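Local coordinates for protein U4/U6 snRNA-associated-splicing factor PRP24 (Saccharomyces cerevisiae, PDB 4N0T) that binds U6 snRNA through its RNA recognition motifs and acts as a recycling factor of the spliceosome, with a role in annealing U6 to U4 snRNA, at residues 236-241 and 252-257. Numbering follows the deposited sequence.
With nucleotides of chain B.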
ATOM      1  N   ARG A 236     -27.547   1.947  16.248  1.00 19.90           N
ATOM      2  CA  ARG A 236     -28.528   2.249  17.285  1.00 20.12           C
ATOM      3  C   ARG A 236     -27.853   2.462  18.638  1.00 22.64           C
ATOM      4  O   ARG A 236     -28.329   3.256  19.448  1.00 21.77           O
ATOM      5  CB  ARG A 236     -29.617   1.163  17.328  1.00 20.14           C
ATOM      6  CG  ARG A 236     -30.519   1.212  16.090  1.00 26.33           C
ATOM      7  CD  ARG A 236     -31.706   0.255  16.145  1.00 27.74           C
ATOM      8  NE  ARG A 236     -31.294  -1.139  16.027  1.00 30.79           N
ATOM      9  CZ  ARG A 236     -31.215  -1.973  17.055  1.00 25.51           C
ATOM     10  NH1 ARG A 236     -31.532  -1.550  18.271  1.00 25.41           N
ATOM     11  NH2 ARG A 236     -30.824  -3.224  16.869  1.00 28.18           N
ATOM     12  N   ALA A 237     -26.726   1.788  18.870  1.00 17.98           N
ATOM     13  CA  ALA A 237     -25.981   1.985  20.118  1.00 17.44           C
ATOM     14  C   ALA A 237     -25.444   3.423  20.252  1.00 16.01           C
ATOM     15  O   ALA A 237     -25.109   3.873  21.354  1.00 16.97           O
ATOM     16  CB  ALA A 237     -24.837   0.960  20.229  1.00 15.22           C
ATOM     17  N   LEU A 238     -25.384   4.155  19.138  1.00 16.44           N
ATOM     18  CA  LEU A 238     -24.932   5.545  19.180  1.00 20.00           C
ATOM     19  C   LEU A 238     -25.883   6.436  19.971  1.00 20.67           C
ATOM     20  O   LEU A 238     -25.510   7.537  20.398  1.00 19.00           O
ATOM     21  CB  LEU A 238     -24.735   6.100  17.766  1.00 18.29           C
ATOM     22  CG  LEU A 238     -23.719   5.366  16.899  1.00 20.94           C
ATOM     23  CD1 LEU A 238     -23.660   5.989  15.507  1.00 24.32           C
ATOM     24  CD2 LEU A 238     -22.332   5.347  17.562  1.00 21.56           C
ATOM     25  N   GLN A 239     -27.106   5.964  20.198  1.00 23.11           N
ATOM     26  CA  GLN A 239     -28.047   6.709  21.040  1.00 25.09           C
ATOM     27  C   GLN A 239     -27.545   6.840  22.472  1.00 20.69           C
ATOM     28  O   GLN A 239     -28.033   7.677  23.236  1.00 21.51           O
ATOM     29  CB  GLN A 239     -29.408   6.014  21.069  1.00 27.76           C
ATOM     30  CG  GLN A 239     -30.155   5.979  19.750  1.00 30.62           C
ATOM     31  CD  GLN A 239     -31.373   5.078  19.841  1.00 37.96           C
ATOM     32  OE1 GLN A 239     -32.481   5.536  20.136  1.00 45.34           O
ATOM     33  NE2 GLN A 239     -31.168   3.782  19.621  1.00 35.23           N
ATOM     34  N   MET A 240     -26.582   5.999  22.847  1.00 18.29           N
ATOM     35  CA  MET A 240     -25.971   6.094  24.168  1.00 15.82           C
ATOM     36  C   MET A 240     -25.026   7.298  24.303  1.00 18.93           C
ATOM     37  O   MET A 240     -24.567   7.602  25.407  1.00 18.45           O
ATOM     38  CB  MET A 240     -25.228   4.796  24.518  1.00 17.06           C
ATOM     39  CG  MET A 240     -26.126   3.590  24.719  1.00 18.83           C
ATOM     40  SD  MET A 240     -26.896   3.648  26.348  1.00 22.53           S
ATOM     41  CE  MET A 240     -25.525   3.037  27.335  1.00 22.02           C
ATOM     42  N   ASN A 241     -24.724   7.966  23.189  1.00 18.58           N
ATOM     43  CA  ASN A 241     -23.896   9.182  23.217  1.00 20.71           C
ATOM     44  C   ASN A 241     -24.566  10.259  24.072  1.00 24.67           C
ATOM     45  O   ASN A 241     -25.769  10.511  23.927  1.00 24.38           O
ATOM     46  CB  ASN A 241     -23.667   9.708  21.799  1.00 22.55           C
ATOM     47  CG  ASN A 241     -22.662  10.844  21.750  1.00 23.57           C
ATOM     48  OD1 ASN A 241     -21.599  10.785  22.378  1.00 22.80           O
ATOM     49  ND2 ASN A 241     -23.000  11.893  21.008  1.00 24.03           N
ATOM     50  N   VAL A 252     -20.249   8.253  22.764  1.00 17.14           N
ATOM     51  CA  VAL A 252     -20.287   7.040  21.965  1.00 14.58           C
ATOM     52  C   VAL A 252     -20.317   7.431  20.500  1.00 18.27           C
ATOM     53  O   VAL A 252     -21.136   8.254  20.077  1.00 20.62           O
ATOM     54  CB  VAL A 252     -21.540   6.177  22.283  1.00 14.40           C
ATOM     55  CG1 VAL A 252     -21.485   4.865  21.513  1.00 15.38           C
ATOM     56  CG2 VAL A 252     -21.645   5.914  23.787  1.00 16.41           C
ATOM     57  N   SER A 253     -19.424   6.836  19.722  1.00 16.87           N
ATOM     58  CA  SER A 253     -19.293   7.197  18.320  1.00 17.54           C
ATOM     59  C   SER A 253     -18.813   5.985  17.570  1.00 17.44           C
ATOM     60  O   SER A 253     -18.267   5.062  18.181  1.00 15.30           O
ATOM     61  CB  SER A 253     -18.276   8.325  18.177  1.00 21.67           C
ATOM     62  OG  SER A 253     -16.996   7.904  18.627  1.00 23.82           O
ATOM     63  N   LEU A 254     -18.997   5.982  16.246  1.00 17.00           N
ATOM     64  CA  LEU A 254     -18.353   4.978  15.413  1.00 16.71           C
ATOM     65  C   LEU A 254     -16.849   5.222  15.404  1.00 16.35           C
ATOM     66  O   LEU A 254     -16.396   6.354  15.188  1.00 18.62           O
ATOM     67  CB  LEU A 254     -18.868   5.022  13.976  1.00 21.65           C
ATOM     68  CG  LEU A 254     -20.284   4.536  13.695  1.00 22.92           C
ATOM     69  CD1 LEU A 254     -20.525   4.540  12.191  1.00 26.65           C
ATOM     70  CD2 LEU A 254     -20.488   3.145  14.238  1.00 22.98           C
ATOM     71  N   ALA A 255     -16.074   4.166  15.620  1.00 15.09           N
ATOM     72  CA  ALA A 255     -14.617   4.298  15.647  1.00 16.02           C
ATOM     73  C   ALA A 255     -14.134   4.736  14.281  1.00 14.14           C
ATOM     74  O   ALA A 255     -14.594   4.211  13.268  1.00 16.52           O
ATOM     75  CB  ALA A 255     -13.966   2.993  16.011  1.00 14.70           C
ATOM     76  N   ASP A 256     -13.209   5.690  14.257  1.00 13.65           N
ATOM     77  CA  ASP A 256     -12.601   6.086  12.995  1.00 15.46           C
ATOM     78  C   ASP A 256     -11.564   5.049  12.587  1.00 15.54           C
ATOM     79  O   ASP A 256     -11.062   4.296  13.421  1.00 15.24           O
ATOM     80  CB  ASP A 256     -11.941   7.461  13.131  1.00 16.54           C
ATOM     81  CG  ASP A 256     -12.942   8.562  13.372  1.00 19.44           C
ATOM     82  OD1 ASP A 256     -13.938   8.653  12.618  1.00 18.73           O
ATOM     83  OD2 ASP A 256     -12.739   9.335  14.329  1.00 22.57           O
ATOM     84  N   LYS A 257     -11.234   5.019  11.299  1.00 17.11           N
ATOM     85  CA  LYS A 257     -10.213   4.107  10.786  1.00 16.86           C
ATOM     86  C   LYS A 257      -8.835   4.763  10.734  1.00 16.56           C
ATOM     87  O   LYS A 257      -8.718   5.997  10.747  1.00 16.91           O
ATOM     88  CB  LYS A 257     -10.629   3.602   9.397  1.00 20.02           C
ATOM     89  CG  LYS A 257     -11.979   2.847   9.431  1.00 24.54           C
ATOM     90  CD  LYS A 257     -12.801   3.029   8.155  1.00 34.09           C
ATOM     91  CE  LYS A 257     -13.641   4.283   8.217  1.00 31.17           C
ATOM     92  NZ  LYS A 257     -14.791   4.274   7.288  1.00 34.77           N
TER
ATOM     93  P     G B  26     -14.298   6.344   1.837  1.00 20.43           P
ATOM     94  OP1   G B  26     -14.849   5.672   3.021  1.00 23.17           O
ATOM     95  OP2   G B  26     -14.757   5.997   0.469  1.00 21.13           O
ATOM     96  O5'   G B  26     -14.462   7.919   1.953  1.00 20.91           O
ATOM     97  C5'   G B  26     -15.746   8.532   1.960  1.00 23.00           C
ATOM     98  C4'   G B  26     -15.740   9.720   2.880  1.00 20.25           C
ATOM     99  O4'   G B  26     -15.628   9.234   4.248  1.00 17.74           O
ATOM    100  C3'   G B  26     -14.565  10.682   2.668  1.00 21.04           C
ATOM    101  O3'   G B  26     -14.973  12.015   2.981  1.00 26.48           O
ATOM    102  C2'   G B  26     -13.564  10.210   3.716  1.00 14.29           C
ATOM    103  O2'   G B  26     -12.624  11.184   4.114  1.00 17.69           O
ATOM    104  C1'   G B  26     -14.499   9.826   4.862  1.00 13.69           C
ATOM    105  N9    G B  26     -13.904   8.884   5.812  1.00 16.40           N
ATOM    106  C8    G B  26     -13.105   7.800   5.522  1.00 19.92           C
ATOM    107  N7    G B  26     -12.699   7.195   6.604  1.00 19.09           N
ATOM    108  C5    G B  26     -13.255   7.914   7.649  1.00 16.80           C
ATOM    109  C6    G B  26     -13.157   7.713   9.044  1.00 19.31           C
ATOM    110  O6    G B  26     -12.539   6.829   9.642  1.00 22.31           O
ATOM    111  N1    G B  26     -13.857   8.665   9.758  1.00 20.73           N
ATOM    112  C2    G B  26     -14.579   9.676   9.179  1.00 18.10           C
ATOM    113  N2    G B  26     -15.202  10.509  10.031  1.00 19.52           N
ATOM    114  N3    G B  26     -14.683   9.884   7.879  1.00 18.59           N
ATOM    115  C4    G B  26     -13.990   8.966   7.176  1.00 16.81           C
ATOM    116  P     A B  13      -3.622   4.404  23.479  1.00 23.81           P
ATOM    117  OP1   A B  13      -2.692   3.232  23.452  1.00 26.27           O
ATOM    118  OP2   A B  13      -3.354   5.653  22.724  1.00 20.37           O
ATOM    119  O5'   A B  13      -5.042   3.829  23.059  1.00 24.39           O
ATOM    120  C5'   A B  13      -5.975   4.639  22.364  1.00 23.02           C
ATOM    121  C4'   A B  13      -6.344   3.990  21.058  1.00 19.71           C
ATOM    122  O4'   A B  13      -7.553   4.603  20.539  1.00 19.01           O
ATOM    123  C3'   A B  13      -5.300   4.113  19.947  1.00 18.89           C
ATOM    124  O3'   A B  13      -5.391   2.944  19.129  1.00 21.00           O
ATOM    125  C2'   A B  13      -5.827   5.298  19.148  1.00 19.21           C
ATOM    126  O2'   A B  13      -5.358   5.367  17.819  1.00 19.43           O
ATOM    127  C1'   A B  13      -7.319   5.014  19.206  1.00 18.33           C
ATOM    128  N9    A B  13      -8.218   6.123  18.908  1.00 17.06           N
ATOM    129  C8    A B  13      -8.287   7.380  19.450  1.00 20.39           C
ATOM    130  N7    A B  13      -9.281   8.086  18.974  1.00 20.04           N
ATOM    131  C5    A B  13      -9.913   7.233  18.080  1.00 17.30           C
ATOM    132  C6    A B  13     -11.031   7.387  17.252  1.00 20.81           C
ATOM    133  N6    A B  13     -11.753   8.512  17.189  1.00 23.14           N
ATOM    134  N1    A B  13     -11.398   6.330  16.495  1.00 17.83           N
ATOM    135  C2    A B  13     -10.686   5.207  16.560  1.00 14.82           C
ATOM    136  N3    A B  13      -9.610   4.943  17.294  1.00 16.14           N
ATOM    137  C4    A B  13      -9.274   6.014  18.038  1.00 16.81           C
TER
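Val252 packs against Leu238, Met240 and Asn241 in the turn that leaves helix 231-237, and the pairing illustrates how an RNA recognition motif, here the third of the protein, packs the 3-10 turn after its second helix against the last long strand of its sheet. From CB, which lies over the backbone N and CA of Asn241, the valine forks. CG1, anti to the backbone N (chi1 -175°), runs to the carbonyl oxygen of Ala237 and to CD2 of Leu238; CG2 rests on the carbonyl group of Met240, 3.7 Å from its C atom, and against its CB. Phe199 of helix 192-199 and Ile180 of the neighbouring strand also touch this valine. Leu238 extends the apolar seam along the strand: its CD2 lies 3.6 Å from C of Ser253, while CD1 meets CG of Leu254, the two leucine side chains crossing at about a right angle. At the edge of the packing, the backbone N of Val252 donates to OD1 of Asn241 at 2.9 Å with an N-H...O angle of 161°, the donor standing tilted from the plane of the Asn241 carboxamide. An alanine in place of Asn241 would probably leave that amide without its acceptor and weaken the tie between turn and strand. Beyond the strand, segment 252-257 reads RNA bases. OD1 of Asp256 accepts from N1 of G26 of chain B at 2.9 Å, the backbone N of Asp256 donates to N1 of A13 of chain B, and the backbone N of Lys257 reaches O6 of G26 of chain B at 2.8 Å, with an N-H...O6 angle of 175°.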